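Local coordinates for ionotropic glutamate receptor bacterial homologue (Nostoc punctiforme, PDB 2PYY), which binds L-glutamate through its ligand-binding core and, as a bacterial ionotropic glutamate receptor, probably couples this to opening of an ion channel, at residues A68-A73 against R182-G187. Sequence-based numbering, arbitrary orientation.
Sequences AISITA and REESYG. With GLU (glutamic acid), chain E.
S70 and Y186 face each other in a single beta bridge: I71 N donates to S185 O at 2.9 Å, and G187 N donates to I69 O at 3.1 Å. Water prolongs the pairing on either side of these bonds, one molecule joining I69 N to G187 O and another I71 O to S185 N.

The Y186 side chain runs from CB, near I69 O, into a ring with A68 CA 3.9 Å above its plane, over the centre of one face; CG and CD2 are among the ring atoms nearest to it. At CD1 the neighbours are I69 C and S70 N. CE1 meets the ligand N at 3.6 Å, oblique to the ring, and S70 OG at 3.7 Å, in plane at the edge. Over one face, A68 CB comes near CE2 and CZ, 4.2 Å from the centroid and 21° off the normal, a CH-pi contact. OH, at the tip, is hydrogen-bonded to S88 and D158.

With chi1 at -62°, S70 OG sits beside its backbone N; it donates to E184 OE1 at 2.8 Å, from above the carboxylate plane, and accepts from the glutamate N. T122 OG1 is hydrogen-bonded to the same OE1, and R182 NH2 makes a bent salt bridge to OE2. The ligand N also reaches A68 O at 2.7 Å, while S70 N donates to the ligand's alpha-carboxylate O (N-H...O angle 164°). Backbone and hydroxyl thus help hold the alpha-amino and alpha-carboxylate groups, with D158, R75, T118 and T122 also binding glutamate, in the interlobe site of the periplasmic-binding-protein fold.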
loop_
_atom_site.group_PDB
_atom_site.type_symbol
_atom_site.label_atom_id
_atom_site.label_comp_id
_atom_site.label_asym_id
_atom_site.label_seq_id
_atom_site.Cartn_x
_atom_site.Cartn_y
_atom_site.Cartn_z
ATOM N N ALA B 68 -5.634 8.023 9.187
ATOM C CA ALA B 68 -6.030 7.744 7.824
ATOM C C ALA B 68 -4.875 6.870 7.325
ATOM O O ALA B 68 -4.181 7.215 6.371
ATOM C CB ALA B 68 -6.104 9.045 7.025
ATOM N N ILE B 69 -4.681 5.744 8.004
ATOM C CA ILE B 69 -3.605 4.807 7.723
ATOM C C ILE B 69 -3.894 3.700 6.703
ATOM O O ILE B 69 -4.574 2.723 7.009
ATOM C CB ILE B 69 -3.129 4.134 9.047
ATOM C CG1 ILE B 69 -2.923 5.206 10.123
ATOM C CG2 ILE B 69 -1.816 3.362 8.804
ATOM C CD1 ILE B 69 -2.434 4.682 11.467
ATOM N N SER B 70 -3.370 3.848 5.494
ATOM C CA SER B 70 -3.582 2.858 4.448
ATOM C C SER B 70 -2.951 1.517 4.790
ATOM O O SER B 70 -1.820 1.449 5.270
ATOM C CB SER B 70 -2.989 3.363 3.137
ATOM O OG SER B 70 -3.637 4.548 2.734
ATOM N N ILE B 71 -3.699 0.454 4.536
ATOM C CA ILE B 71 -3.231 -0.902 4.752
ATOM C C ILE B 71 -2.506 -1.291 3.456
ATOM O O ILE B 71 -3.081 -1.228 2.361
ATOM C CB ILE B 71 -4.428 -1.856 4.978
ATOM C CG1 ILE B 71 -5.200 -1.408 6.232
ATOM C CG2 ILE B 71 -3.944 -3.314 5.119
ATOM C CD1 ILE B 71 -6.417 -2.234 6.531
ATOM N N THR B 72 -1.242 -1.681 3.567
ATOM C CA THR B 72 -0.475 -2.067 2.392
ATOM C C THR B 72 0.296 -3.336 2.657
ATOM O O THR B 72 0.454 -3.755 3.803
ATOM C CB THR B 72 0.549 -0.992 1.990
ATOM O OG1 THR B 72 1.516 -0.846 3.030
ATOM C CG2 THR B 72 -0.137 0.344 1.759
ATOM N N ALA B 73 0.796 -3.942 1.587
ATOM C CA ALA B 73 1.563 -5.171 1.709
ATOM C C ALA B 73 2.826 -4.963 2.535
ATOM O O ALA B 73 3.171 -5.785 3.388
ATOM C CB ALA B 73 1.935 -5.697 0.319
ATOM N N ARG B 182 -5.796 4.423 -7.298
ATOM C CA ARG B 182 -5.609 3.144 -6.636
ATOM C C ARG B 182 -6.469 3.143 -5.372
ATOM O O ARG B 182 -6.505 4.129 -4.626
ATOM C CB ARG B 182 -4.130 2.915 -6.266
ATOM C CG ARG B 182 -3.864 1.515 -5.685
ATOM C CD ARG B 182 -2.377 1.130 -5.557
ATOM N NE ARG B 182 -1.682 1.795 -4.446
ATOM C CZ ARG B 182 -0.457 1.477 -4.015
ATOM N NH1 ARG B 182 0.227 0.499 -4.594
ATOM N NH2 ARG B 182 0.091 2.148 -3.006
ATOM N N GLU B 183 -7.172 2.040 -5.146
ATOM C CA GLU B 183 -8.024 1.908 -3.977
ATOM C C GLU B 183 -7.267 1.375 -2.782
ATOM O O GLU B 183 -6.561 0.370 -2.874
ATOM C CB GLU B 183 -9.194 0.975 -4.268
ATOM C CG GLU B 183 -10.262 1.583 -5.149
ATOM C CD GLU B 183 -11.402 0.626 -5.430
ATOM O OE1 GLU B 183 -12.439 1.090 -5.955
ATOM O OE2 GLU B 183 -11.262 -0.588 -5.132
ATOM N N GLU B 184 -7.422 2.050 -1.651
ATOM C CA GLU B 184 -6.761 1.631 -0.422
ATOM C C GLU B 184 -7.782 1.703 0.698
ATOM O O GLU B 184 -8.691 2.525 0.667
ATOM C CB GLU B 184 -5.595 2.568 -0.079
ATOM C CG GLU B 184 -4.643 2.887 -1.229
ATOM C CD GLU B 184 -3.386 3.630 -0.783
ATOM O OE1 GLU B 184 -3.498 4.659 -0.056
ATOM O OE2 GLU B 184 -2.280 3.189 -1.182
ATOM N N SER B 185 -7.647 0.835 1.683
ATOM C CA SER B 185 -8.563 0.885 2.797
ATOM C C SER B 185 -7.727 1.306 4.000
ATOM O O SER B 185 -6.502 1.106 4.022
ATOM C CB SER B 185 -9.226 -0.480 3.024
ATOM O OG SER B 185 -8.387 -1.349 3.756
ATOM N N TYR B 186 -8.376 1.937 4.973
ATOM C CA TYR B 186 -7.687 2.368 6.187
ATOM C C TYR B 186 -7.988 1.375 7.279
ATOM O O TYR B 186 -9.077 0.799 7.314
ATOM C CB TYR B 186 -8.179 3.723 6.682
ATOM C CG TYR B 186 -8.022 4.856 5.716
ATOM C CD1 TYR B 186 -6.976 4.885 4.788
ATOM C CD2 TYR B 186 -8.906 5.932 5.754
ATOM C CE1 TYR B 186 -6.820 5.968 3.923
ATOM C CE2 TYR B 186 -8.757 7.013 4.900
ATOM C CZ TYR B 186 -7.715 7.025 3.990
ATOM O OH TYR B 186 -7.591 8.109 3.157
ATOM N N GLY B 187 -7.040 1.215 8.196
ATOM C CA GLY B 187 -7.227 0.299 9.299
ATOM C C GLY B 187 -6.490 0.836 10.508
ATOM O O GLY B 187 -5.813 1.872 10.419
HETATM N N GLU E . -3.427 7.171 3.782
HETATM C CA GLU E . -2.043 7.722 3.710
HETATM C C GLU E . -1.041 6.670 4.178
HETATM O O GLU E . -1.447 5.792 4.968
HETATM C CB GLU E . -1.922 8.963 4.596
HETATM C CG GLU E . -0.575 9.672 4.494
HETATM C CD GLU E . -0.425 10.809 5.498
HETATM O OE1 GLU E . 0.537 11.593 5.368
HETATM O OE2 GLU E . -1.267 10.910 6.416
HETATM O OXT GLU E . 0.133 6.735 3.759
HETATM O O HOH W 1 -6.297 4.692 10.271
HETATM O O HOH W 2 -5.829 -1.503 1.224
#